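Local atomic coordinates of retinoic acid receptor (Platynereis dumerilii, PDB entry 6EU9), a protein that binds all-trans retinoic acid in its ligand-binding domain and, as a nuclear receptor, probably regulates transcription in response to it. Residues G125-T128 against P129-K133. Residues are numbered along the deposited sequence; the frame is centred on the assembly and turned at random.
Sequences GTLT and PTIFK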
loop_
_atom_site.group_PDB
_atom_site.type_symbol
_atom_site.label_atom_id
_atom_site.label_comp_id
_atom_site.label_asym_id
_atom_site.label_seq_id
_atom_site.Cartn_x
_atom_site.Cartn_y
_atom_site.Cartn_z
ATOM N N GLY A 125 -13.925 -22.222 17.067
ATOM C CA GLY A 125 -13.575 -23.632 17.133
ATOM C C GLY A 125 -12.423 -23.962 18.064
ATOM O O GLY A 125 -12.494 -23.584 19.239
ATOM N N THR A 126 -11.375 -24.607 17.542
ATOM C CA THR A 126 -10.307 -25.127 18.418
ATOM C C THR A 126 -9.353 -24.022 18.925
ATOM O O THR A 126 -8.611 -24.225 19.885
ATOM C CB THR A 126 -9.451 -26.260 17.777
ATOM O OG1 THR A 126 -10.042 -26.806 16.580
ATOM C CG2 THR A 126 -9.176 -27.342 18.827
ATOM N N LEU A 127 -9.389 -22.861 18.273
ATOM C CA LEU A 127 -8.557 -21.741 18.661
ATOM C C LEU A 127 -9.058 -21.050 19.906
ATOM O O LEU A 127 -8.265 -20.530 20.723
ATOM C CB LEU A 127 -8.516 -20.687 17.544
ATOM C CG LEU A 127 -7.369 -20.465 16.567
ATOM C CD1 LEU A 127 -7.532 -19.061 16.071
ATOM C CD2 LEU A 127 -6.001 -20.636 17.187
ATOM N N THR A 128 -10.378 -21.030 20.055
ATOM C CA THR A 128 -11.098 -20.334 21.145
ATOM C C THR A 128 -10.461 -20.454 22.541
ATOM O O THR A 128 -10.295 -19.449 23.223
ATOM C CB THR A 128 -12.563 -20.823 21.288
ATOM O OG1 THR A 128 -13.040 -21.372 20.063
ATOM C CG2 THR A 128 -13.435 -19.723 21.706
ATOM N N PRO A 129 -10.063 -21.667 22.934
ATOM C CA PRO A 129 -9.367 -21.710 24.201
ATOM C C PRO A 129 -8.081 -20.895 24.198
ATOM O O PRO A 129 -7.815 -20.172 25.117
ATOM C CB PRO A 129 -9.105 -23.210 24.434
ATOM C CG PRO A 129 -9.318 -23.882 23.089
ATOM C CD PRO A 129 -10.054 -22.942 22.200
ATOM N N THR A 130 -7.299 -21.016 23.158
ATOM C CA THR A 130 -5.991 -20.328 23.106
ATOM C C THR A 130 -6.137 -18.788 22.996
ATOM O O THR A 130 -5.335 -18.054 23.541
ATOM C CB THR A 130 -5.139 -20.935 21.989
ATOM O OG1 THR A 130 -6.052 -21.386 20.948
ATOM C CG2 THR A 130 -4.501 -22.199 22.551
ATOM N N ILE A 131 -7.229 -18.347 22.359
ATOM C CA ILE A 131 -7.523 -16.931 22.285
ATOM C C ILE A 131 -7.869 -16.330 23.619
ATOM O O ILE A 131 -7.339 -15.275 23.993
ATOM C CB ILE A 131 -8.614 -16.621 21.277
ATOM C CG1 ILE A 131 -8.007 -16.816 19.847
ATOM C CG2 ILE A 131 -9.092 -15.198 21.434
ATOM C CD1 ILE A 131 -8.955 -16.509 18.732
ATOM N N PHE A 132 -8.711 -17.053 24.357
ATOM C CA PHE A 132 -9.170 -16.620 25.641
ATOM C C PHE A 132 -8.062 -16.669 26.672
ATOM O O PHE A 132 -7.971 -15.807 27.552
ATOM C CB PHE A 132 -10.332 -17.497 26.058
ATOM C CG PHE A 132 -11.667 -17.021 25.584
ATOM C CD1 PHE A 132 -12.168 -17.451 24.418
ATOM C CD2 PHE A 132 -12.459 -16.182 26.375
ATOM C CE1 PHE A 132 -13.426 -17.004 23.963
ATOM C CE2 PHE A 132 -13.687 -15.743 25.913
ATOM C CZ PHE A 132 -14.203 -16.197 24.741
ATOM N N LYS A 133 -7.175 -17.661 26.558
ATOM C CA LYS A 133 -6.013 -17.735 27.418
ATOM C C LYS A 133 -5.208 -16.431 27.273
ATOM O O LYS A 133 -4.862 -15.806 28.244
ATOM C CB LYS A 133 -5.147 -18.918 26.991
ATOM C CG LYS A 133 -4.054 -19.280 28.014
ATOM C CD LYS A 133 -3.048 -20.644 27.491
ATOM C CE LYS A 133 -1.757 -20.946 28.329
ATOM N NZ LYS A 133 -1.038 -22.138 27.854
#
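L127 and T128 pass their carbonyls forward to I131 and F132, the i to i+4 bonding of a helix N-terminus, here in the mainly helical ligand-binding domain of a nuclear receptor. I131 N donates to L127 O at 2.9 Å. F132 N reaches T128 O at 3.1 Å. Proline suits position 129: it has no N-H to give, and a first helical turn asks for none from within the helix. T130 OG1 also lies very close to L127 O, as in a hydrogen bond, though its modelled length is doubtful.

The tight side is largely apolar. With CG1 of I131 beside its backbone N (chi1 -72°) and the chain then extended, CD1 meets CD1 of L127 at 4.0 Å. T128 and F132 run alongside each other in the same direction; methyl CG2 of T128 sits 3.5 Å from ring atom CE1, while T128 O, already bonded to F132 N, lies at the ring edge, in its plane. The solvent side carries T126 and P129, both exposed, the proline ring resting against T126 O.

G125, at positive phi, suits the bend before the helix. Around this start of helix 128-141, L127 packs on K212 and R216 of helix 195-222, T128 and F132 on L119 of helix 116-121, and I131 and F132 on M106 of strand 105-107.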